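Long-range contacts in TbpB (Actinobacillus pleuropneumoniae, PDB 3HOL), which probably binds host transferrin at the bacterial surface, as the lipoprotein component of a receptor through which the cell acquires iron: residues K369-G373 / D411-K415; N335-F341 / V500-K504; G139-Y143 / F152-R156; D45-I49 / D254-F258. All coordinates share one frame; numbering follows the deposited sequence.

Interaction 1: residues K369-G373 / D411-K415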
# COMPACT_ATOMS: atom_id res chain seq x y z
N LYS A 369 -16.87 -14.41 0.37
CA LYS A 369 -17.43 -14.28 1.71
C LYS A 369 -18.63 -13.31 1.83
O LYS A 369 -19.19 -13.14 2.92
CB LYS A 369 -16.35 -13.86 2.72
CG LYS A 369 -15.16 -14.81 2.83
CD LYS A 369 -15.56 -16.28 3.13
CE LYS A 369 -14.39 -17.03 3.80
NZ LYS A 369 -13.29 -17.27 2.79
N MET A 370 -19.02 -12.67 0.73
CA MET A 370 -20.18 -11.76 0.79
C MET A 370 -21.44 -12.60 1.03
O MET A 370 -21.60 -13.62 0.37
CB MET A 370 -20.37 -10.98 -0.51
CG MET A 370 -19.34 -9.86 -0.76
SD MET A 370 -19.40 -8.58 0.49
CE MET A 370 -21.03 -7.87 0.15
N PRO A 371 -22.31 -12.18 1.96
CA PRO A 371 -23.54 -12.94 2.16
C PRO A 371 -24.30 -13.05 0.84
O PRO A 371 -24.32 -12.11 0.07
CB PRO A 371 -24.33 -12.06 3.16
CG PRO A 371 -23.29 -11.31 3.89
CD PRO A 371 -22.23 -11.01 2.86
N LYS A 372 -24.89 -14.21 0.58
CA LYS A 372 -25.67 -14.42 -0.64
C LYS A 372 -27.14 -14.02 -0.48
O LYS A 372 -27.87 -13.96 -1.48
CB LYS A 372 -25.54 -15.88 -1.09
CG LYS A 372 -24.14 -16.23 -1.64
CD LYS A 372 -23.94 -17.72 -1.74
CE LYS A 372 -22.50 -18.07 -2.02
NZ LYS A 372 -21.98 -17.36 -3.22
N GLY A 373 -27.53 -13.68 0.75
CA GLY A 373 -28.88 -13.20 1.06
C GLY A 373 -29.00 -12.65 2.46
O GLY A 373 -28.00 -12.57 3.21
N ASP A 411 -30.04 -5.14 1.65
CA ASP A 411 -30.71 -6.34 1.20
C ASP A 411 -29.72 -7.06 0.28
O ASP A 411 -29.61 -6.74 -0.91
CB ASP A 411 -31.99 -5.93 0.47
CG ASP A 411 -32.72 -7.11 -0.15
OD1 ASP A 411 -32.20 -8.24 -0.03
OD2 ASP A 411 -33.80 -6.89 -0.75
N PHE A 412 -28.99 -8.02 0.84
CA PHE A 412 -28.04 -8.82 0.02
C PHE A 412 -28.72 -9.68 -1.06
O PHE A 412 -28.18 -9.86 -2.17
CB PHE A 412 -27.15 -9.70 0.91
CG PHE A 412 -26.15 -8.91 1.73
CD1 PHE A 412 -25.15 -8.16 1.12
CD2 PHE A 412 -26.21 -8.93 3.12
CE1 PHE A 412 -24.21 -7.45 1.88
CE2 PHE A 412 -25.29 -8.22 3.89
CZ PHE A 412 -24.29 -7.47 3.27
N GLY A 413 -29.91 -10.21 -0.73
CA GLY A 413 -30.69 -11.02 -1.69
C GLY A 413 -30.95 -10.31 -3.00
O GLY A 413 -30.64 -10.83 -4.09
N ASN A 414 -31.51 -9.10 -2.90
CA ASN A 414 -31.82 -8.31 -4.09
C ASN A 414 -30.73 -7.30 -4.48
O ASN A 414 -30.94 -6.50 -5.41
CB ASN A 414 -33.17 -7.61 -3.91
CG ASN A 414 -34.28 -8.61 -3.65
OD1 ASN A 414 -34.82 -8.70 -2.54
ND2 ASN A 414 -34.59 -9.40 -4.66
N LYS A 415 -29.59 -7.34 -3.78
CA LYS A 415 -28.43 -6.50 -4.12
C LYS A 415 -28.75 -5.01 -3.94
O LYS A 415 -28.37 -4.18 -4.77
CB LYS A 415 -27.95 -6.78 -5.56
CG LYS A 415 -26.80 -7.77 -5.72
CD LYS A 415 -27.16 -9.17 -5.23
CE LYS A 415 -26.00 -10.16 -5.38
NZ LYS A 415 -26.50 -11.47 -4.91
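P371 lies over one face of the F412 ring where two loops of the C-lobe beta barrel meet. Residues 369-373 lead into strand 375-387, while residues 411-415 reverse the chain in the antiparallel hairpin between strands 405-411 and 416-421.

Over the ring face the contact is CH-pi. CG of P371 stands 3.9 Å from the centroid of the F412 ring, 21° off the ring normal, and CB of P371 reaches CD2 of F412 at 3.7 Å. Proline suits this place because its rigid, compact ring can lay several C-H groups against the aromatic surface.

A second apolar contact comes from M370. Bends at chi2 and chi3 fold its flexible thioether so that CE meets CE1 of F412 at 3.6 Å, the two side chains crossing at about a right angle. F476, Y378 and I437 also touch the phenylalanine, whose ring is buried although the turn that carries it is largely exposed.

Within the turn, OD1 of D411 accepts from N of N414 at 3.1 Å in an Asx motif, the bond nearly straight at 172° but arriving from above the carboxylate plane. The turn is also tied outward, F412 to G374 and K415 to I437 through the backbone, and O of N414 to K436.

Backbone packing completes the contact at the two glycines, where CA of G373 lies 3.6 Å from N of G413, and O of G373 sits 3.8 Å from CB of F412.

Interaction 2: residues N335-F341 / V500-K504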
# COMPACT_ATOMS: atom_id res chain seq x y z
N ASN A 335 -15.30 0.98 17.22
CA ASN A 335 -16.10 -0.22 16.97
C ASN A 335 -15.97 -0.77 15.53
O ASN A 335 -16.69 -1.71 15.16
CB ASN A 335 -17.57 0.04 17.31
CG ASN A 335 -18.26 1.01 16.33
OD1 ASN A 335 -17.66 1.97 15.85
ND2 ASN A 335 -19.51 0.76 16.06
N LEU A 336 -15.07 -0.20 14.73
CA LEU A 336 -14.82 -0.70 13.38
C LEU A 336 -13.38 -1.18 13.31
O LEU A 336 -12.47 -0.46 13.74
CB LEU A 336 -15.04 0.40 12.33
CG LEU A 336 -16.45 0.99 12.31
CD1 LEU A 336 -16.53 2.27 11.39
CD2 LEU A 336 -17.46 -0.06 11.89
N GLU A 337 -13.19 -2.41 12.82
CA GLU A 337 -11.86 -3.04 12.81
C GLU A 337 -11.22 -3.12 11.42
O GLU A 337 -9.99 -3.30 11.30
CB GLU A 337 -11.98 -4.45 13.39
CG GLU A 337 -12.46 -4.49 14.87
CD GLU A 337 -11.30 -4.73 15.80
OE1 GLU A 337 -11.16 -4.00 16.81
OE2 GLU A 337 -10.50 -5.65 15.52
N TYR A 338 -12.04 -3.00 10.36
CA TYR A 338 -11.55 -3.24 8.99
C TYR A 338 -11.63 -2.01 8.06
O TYR A 338 -11.41 -2.14 6.84
CB TYR A 338 -12.28 -4.44 8.36
CG TYR A 338 -12.05 -5.72 9.15
CD1 TYR A 338 -10.95 -6.52 8.91
CD2 TYR A 338 -12.94 -6.11 10.18
CE1 TYR A 338 -10.73 -7.69 9.63
CE2 TYR A 338 -12.73 -7.27 10.91
CZ TYR A 338 -11.63 -8.06 10.62
OH TYR A 338 -11.41 -9.20 11.34
N MET A 339 -11.95 -0.86 8.67
CA MET A 339 -12.01 0.44 7.99
C MET A 339 -11.75 1.53 9.01
O MET A 339 -11.86 1.30 10.21
CB MET A 339 -13.38 0.65 7.32
CG MET A 339 -14.62 0.60 8.28
SD MET A 339 -16.08 1.38 7.53
CE MET A 339 -15.43 2.95 6.92
N LYS A 340 -11.39 2.72 8.52
CA LYS A 340 -11.16 3.93 9.32
C LYS A 340 -11.57 5.09 8.43
O LYS A 340 -11.36 5.02 7.22
CB LYS A 340 -9.67 4.09 9.61
CG LYS A 340 -9.10 3.16 10.70
CD LYS A 340 -9.57 3.62 12.09
CE LYS A 340 -8.86 2.90 13.24
NZ LYS A 340 -9.79 1.90 13.83
N PHE A 341 -12.13 6.13 9.03
CA PHE A 341 -12.44 7.35 8.27
C PHE A 341 -12.29 8.53 9.20
O PHE A 341 -12.28 8.36 10.42
CB PHE A 341 -13.86 7.30 7.64
CG PHE A 341 -15.00 7.26 8.66
CD1 PHE A 341 -15.51 8.45 9.22
CD2 PHE A 341 -15.57 6.04 9.04
CE1 PHE A 341 -16.58 8.41 10.15
CE2 PHE A 341 -16.65 5.99 9.99
CZ PHE A 341 -17.13 7.17 10.53
N VAL A 500 -17.58 11.45 4.26
CA VAL A 500 -17.15 10.04 4.41
C VAL A 500 -17.96 9.39 5.52
O VAL A 500 -18.24 10.04 6.53
CB VAL A 500 -15.63 9.91 4.71
CG1 VAL A 500 -14.82 10.31 3.50
CG2 VAL A 500 -15.22 10.78 5.93
N PHE A 501 -18.34 8.13 5.34
CA PHE A 501 -19.17 7.47 6.35
C PHE A 501 -18.77 6.01 6.60
O PHE A 501 -18.15 5.36 5.76
CB PHE A 501 -20.67 7.57 5.97
CG PHE A 501 -21.03 6.90 4.66
CD1 PHE A 501 -21.33 5.54 4.62
CD2 PHE A 501 -21.06 7.63 3.48
CE1 PHE A 501 -21.67 4.91 3.42
CE2 PHE A 501 -21.41 7.02 2.27
CZ PHE A 501 -21.71 5.66 2.24
N GLY A 502 -19.18 5.48 7.76
CA GLY A 502 -18.94 4.10 8.09
C GLY A 502 -20.05 3.61 9.02
O GLY A 502 -20.63 4.42 9.73
N ALA A 503 -20.34 2.31 8.99
CA ALA A 503 -21.45 1.73 9.77
C ALA A 503 -21.21 0.25 10.07
O ALA A 503 -20.64 -0.46 9.26
CB ALA A 503 -22.79 1.91 9.02
N LYS A 504 -21.68 -0.19 11.24
CA LYS A 504 -21.51 -1.56 11.69
C LYS A 504 -22.87 -2.27 11.58
O LYS A 504 -23.89 -1.67 11.88
CB LYS A 504 -21.05 -1.55 13.15
CG LYS A 504 -21.00 -2.92 13.79
CD LYS A 504 -19.69 -3.61 13.55
CE LYS A 504 -19.00 -3.86 14.88
NZ LYS A 504 -17.92 -4.86 14.72
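F341 lays its ring across the backbone of F501 and G502, with CE2 only 3.4 Å from N of G502 and the carbonyl carbon of F501 over one ring face. Glycine suits position 502 because the bare CA lets both F341 and M339 come down onto the strand: SD of M339 is 4.0 Å from CA of G502, and the methyl CE, turned by the bend at chi3, rests 3.8 Å from O of F501. Beside them CD1 of F341 meets CG2 of V500 at 4.0 Å.

This is packing between sheets: strand 339-341 of the C-lobe handle domain faces strand 500-504 of the beta barrel, their N-to-C directions differing by 140° and their short axes coming within 7.4 Å. F501 and A503 turn their CB atoms away from the handle, and the F501 ring meets that of F408. From the barrel, E483 accepts the backbone N-H groups of E337 and Y338 in the handle loop.

Further along, CD2 of L336 lies 4.1 Å from CB of K504. The long aliphatic part of K504, bent at chi2 and chi3, passes alongside N335, and its CE approaches O of N335 at 3.2 Å. The amide ND2 of N335 is hydrogen-bonded to D9.

Interaction 3: residues G139-Y143 / F152-R156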
# COMPACT_ATOMS: atom_id res chain seq x y z
N GLY A 139 36.92 -18.85 0.65
CA GLY A 139 37.27 -19.34 -0.67
C GLY A 139 36.59 -18.63 -1.84
O GLY A 139 36.32 -19.26 -2.87
N ARG A 140 36.35 -17.34 -1.71
CA ARG A 140 35.78 -16.56 -2.80
C ARG A 140 36.80 -16.40 -3.91
O ARG A 140 38.00 -16.46 -3.65
CB ARG A 140 35.23 -15.22 -2.31
CG ARG A 140 33.88 -15.42 -1.60
CD ARG A 140 33.30 -14.16 -1.01
NE ARG A 140 32.06 -14.51 -0.33
CZ ARG A 140 31.12 -13.66 0.04
NH1 ARG A 140 31.23 -12.34 -0.16
NH2 ARG A 140 30.04 -14.13 0.67
N PRO A 141 36.32 -16.26 -5.16
CA PRO A 141 37.22 -16.32 -6.32
C PRO A 141 38.07 -15.06 -6.49
O PRO A 141 37.60 -13.96 -6.31
CB PRO A 141 36.26 -16.49 -7.52
CG PRO A 141 34.87 -16.55 -6.95
CD PRO A 141 34.94 -15.92 -5.58
N ASN A 142 39.32 -15.25 -6.89
CA ASN A 142 40.21 -14.15 -7.12
C ASN A 142 40.10 -13.59 -8.56
O ASN A 142 39.99 -12.36 -8.76
CB ASN A 142 41.63 -14.63 -6.83
CG ASN A 142 42.03 -14.46 -5.40
OD1 ASN A 142 41.43 -13.69 -4.66
ND2 ASN A 142 43.06 -15.17 -4.99
N TYR A 143 40.12 -14.48 -9.54
CA TYR A 143 40.22 -14.09 -10.94
C TYR A 143 39.19 -14.75 -11.84
O TYR A 143 39.28 -15.94 -12.11
CB TYR A 143 41.65 -14.35 -11.45
CG TYR A 143 42.75 -13.85 -10.51
CD1 TYR A 143 42.86 -12.49 -10.20
CD2 TYR A 143 43.68 -14.74 -9.93
CE1 TYR A 143 43.89 -12.02 -9.36
CE2 TYR A 143 44.70 -14.28 -9.05
CZ TYR A 143 44.80 -12.91 -8.79
OH TYR A 143 45.76 -12.40 -7.92
N PHE A 152 38.93 -10.26 -7.27
CA PHE A 152 38.76 -10.45 -5.82
C PHE A 152 37.24 -10.35 -5.50
O PHE A 152 36.77 -9.51 -4.71
CB PHE A 152 39.67 -9.47 -5.03
CG PHE A 152 41.12 -9.49 -5.52
CD1 PHE A 152 41.88 -10.66 -5.42
CD2 PHE A 152 41.68 -8.39 -6.14
CE1 PHE A 152 43.22 -10.71 -5.88
CE2 PHE A 152 43.02 -8.43 -6.62
CZ PHE A 152 43.78 -9.59 -6.49
N ILE A 153 36.50 -11.25 -6.13
CA ILE A 153 35.05 -11.17 -6.27
C ILE A 153 34.36 -11.39 -4.93
O ILE A 153 34.50 -12.45 -4.34
CB ILE A 153 34.53 -12.23 -7.26
CG1 ILE A 153 35.35 -12.26 -8.57
CG2 ILE A 153 33.05 -11.94 -7.59
CD1 ILE A 153 35.35 -10.92 -9.27
N GLY A 154 33.61 -10.38 -4.48
CA GLY A 154 32.93 -10.41 -3.20
C GLY A 154 33.85 -10.42 -1.99
O GLY A 154 33.38 -10.70 -0.86
N LYS A 155 35.13 -10.10 -2.18
CA LYS A 155 36.09 -10.15 -1.07
C LYS A 155 36.09 -8.88 -0.26
O LYS A 155 35.33 -8.77 0.70
CB LYS A 155 37.51 -10.57 -1.53
CG LYS A 155 37.53 -11.96 -2.11
CD LYS A 155 38.96 -12.47 -2.23
CE LYS A 155 39.12 -13.94 -1.93
NZ LYS A 155 40.58 -14.30 -1.86
N ARG A 156 36.88 -7.89 -0.66
CA ARG A 156 36.81 -6.62 0.02
C ARG A 156 35.50 -5.86 -0.25
O ARG A 156 35.03 -5.08 0.59
CB ARG A 156 38.00 -5.73 -0.36
CG ARG A 156 38.10 -4.52 0.56
CD ARG A 156 39.36 -3.67 0.17
NE ARG A 156 39.21 -2.92 -1.09
CZ ARG A 156 38.50 -1.80 -1.25
NH1 ARG A 156 38.47 -1.26 -2.43
NH2 ARG A 156 37.80 -1.21 -0.26
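R140 reaches to G154 and donates from NH1 to the glycine O at 2.8 Å, with the acceptor close to the guanidinium plane. The chain extended from CG to NE carries the group that far, and its other nitrogens are also used: NE is hydrogen-bonded to the hydroxyl of Y224 and NH2 to OD1 of N131.

The backbones are joined by two further bonds. N of I153 donates to O of P141 at 2.9 Å, almost in line with the carbonyl bond, and N of F152 donates to O of N142 at 2.8 Å with an angle of 177° at the hydrogen. Residues 152-155 form a type II turn, closed by N of K155 to O of F152, and G154 suits its third position, where phi is positive.

NZ of K155 reaches OD1 of N142 at 3.0 Å. The same oxygen sits at the edge of the F152 ring, 3.2 Å from CD1, where ring hydrogens are slightly positive. The rings of Y143 and F152 meet obliquely, centroids 5.4 Å apart.

Within this long loop of the N-lobe barrel, backbone and side-chain hydrogen bonds join two irregular segments without a sheet. The dipoles of the oxygens that R140 meets probably help to stabilise its charge.

Interaction 4: residues D45-I49 / D254-F258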
# COMPACT_ATOMS: atom_id res chain seq x y z
N ASP A 45 28.31 -7.96 6.50
CA ASP A 45 27.08 -8.57 5.98
C ASP A 45 26.14 -7.51 5.44
O ASP A 45 26.35 -6.32 5.66
CB ASP A 45 26.37 -9.35 7.10
CG ASP A 45 27.10 -10.66 7.45
OD1 ASP A 45 27.87 -11.19 6.65
OD2 ASP A 45 26.92 -11.11 8.59
N ILE A 46 25.07 -7.93 4.75
CA ILE A 46 23.99 -7.02 4.40
C ILE A 46 23.47 -6.42 5.70
O ILE A 46 23.16 -7.16 6.64
CB ILE A 46 22.86 -7.77 3.65
CG1 ILE A 46 23.42 -8.49 2.39
CG2 ILE A 46 21.70 -6.83 3.25
CD1 ILE A 46 23.91 -7.52 1.31
N SER A 47 23.41 -5.08 5.76
CA SER A 47 22.82 -4.42 6.92
C SER A 47 22.34 -3.05 6.50
O SER A 47 22.67 -2.57 5.41
CB SER A 47 23.86 -4.29 8.06
OG SER A 47 24.74 -3.24 7.72
N ASP A 48 21.56 -2.42 7.37
CA ASP A 48 21.12 -1.04 7.19
C ASP A 48 20.26 -0.89 5.95
O ASP A 48 20.42 0.05 5.20
CB ASP A 48 22.30 -0.05 7.10
CG ASP A 48 23.07 0.04 8.39
OD1 ASP A 48 22.43 -0.03 9.46
OD2 ASP A 48 24.31 0.20 8.33
N ILE A 49 19.34 -1.81 5.74
CA ILE A 49 18.38 -1.68 4.64
C ILE A 49 17.47 -0.46 4.91
O ILE A 49 16.99 -0.29 6.04
CB ILE A 49 17.55 -2.95 4.50
CG1 ILE A 49 18.48 -4.15 4.18
CG2 ILE A 49 16.53 -2.74 3.40
CD1 ILE A 49 17.87 -5.51 4.45
N ASP A 254 21.55 -16.03 6.10
CA ASP A 254 22.86 -15.71 6.70
C ASP A 254 23.37 -14.31 6.30
O ASP A 254 24.55 -14.01 6.49
CB ASP A 254 23.90 -16.77 6.30
CG ASP A 254 24.24 -16.72 4.81
OD1 ASP A 254 23.58 -16.02 4.03
OD2 ASP A 254 25.19 -17.40 4.39
N LYS A 255 22.49 -13.45 5.78
CA LYS A 255 22.87 -12.07 5.40
C LYS A 255 24.00 -11.95 4.35
O LYS A 255 24.67 -10.92 4.27
CB LYS A 255 23.21 -11.21 6.63
CG LYS A 255 22.13 -11.20 7.73
CD LYS A 255 22.57 -10.32 8.87
CE LYS A 255 21.38 -9.97 9.77
NZ LYS A 255 21.33 -10.85 10.94
N SER A 256 24.17 -12.96 3.52
CA SER A 256 25.23 -12.99 2.49
C SER A 256 24.77 -12.47 1.11
O SER A 256 25.57 -12.39 0.18
CB SER A 256 25.74 -14.40 2.30
OG SER A 256 24.68 -15.21 1.80
N LEU A 257 23.48 -12.15 0.97
CA LEU A 257 22.92 -11.72 -0.31
C LEU A 257 21.65 -10.92 -0.11
O LEU A 257 20.85 -11.23 0.79
CB LEU A 257 22.69 -12.92 -1.23
CG LEU A 257 22.72 -12.41 -2.67
CD1 LEU A 257 23.93 -12.90 -3.48
CD2 LEU A 257 21.38 -12.64 -3.31
N PHE A 258 21.50 -9.85 -0.91
CA PHE A 258 20.29 -9.03 -0.97
C PHE A 258 19.89 -9.01 -2.41
O PHE A 258 20.65 -8.56 -3.26
CB PHE A 258 20.63 -7.62 -0.47
CG PHE A 258 19.50 -6.61 -0.51
CD1 PHE A 258 18.66 -6.42 0.60
CD2 PHE A 258 19.35 -5.75 -1.62
CE1 PHE A 258 17.69 -5.42 0.61
CE2 PHE A 258 18.36 -4.77 -1.64
CZ PHE A 258 17.53 -4.59 -0.53
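The F258 ring is met obliquely by two isoleucines, CD1 of I49 lying 3.8 Å from CE1 and CG2 of I46 4.1 Å from CD1. With its CG anti to the backbone N (chi1 177°), F258 extends toward residues 45-49 and also touches V32 and V251. I46 also packs its CD1 3.7 Å from CB of F258; branched aliphatic chains suit this place, since I49 brings CG1, CG2 and CD1 to the phenylalanine and I46 its two methyls.

Another flat group, the carboxylate of D254, accepts twice from S256 through OD1: from N, above the carboxylate plane, in an Asx turn, and from OG on the syn side at 2.6 Å. These bonds brace the turn that presents K255, whose O accepts from N of I46 at 3.1 Å, nearly straight at 167°. CB of D45 lies against CB of K255 at 3.7 Å, while the D45 carboxylate is held by a salt bridge to K43 and a hydrogen bond from N131.

Residues 254-256 lie in the turn between strands 245-251 and 257-265 of the N-lobe beta barrel, and residues 45-49 lead to strand 50-52 of the neighbouring five-stranded sheet. The packing is consistent with the handle-on-barrel architecture of TbpB lobes.

Overall arrangement
The four contacts divide between the two lobes. Interactions 1 and 2 belong to the C-lobe, with centres about 20 Å apart; interactions 3 and 4 belong to the N-lobe, with centres about 17 Å apart and nearest atoms about 5 Å apart. Across the molecule, the centres of interactions 1 and 3 are separated by about 64 Å. Interaction 2 sets a handle strand on a barrel strand, and interaction 4, its centre about 40 Å away, lies where the chain passes from the barrel sheet to the five-stranded sheet, whereas interactions 1 and 3 join loops of the barrel regions. N131 links the N-lobe pair, its amide serving R140 in interaction 3 and D45 in interaction 4.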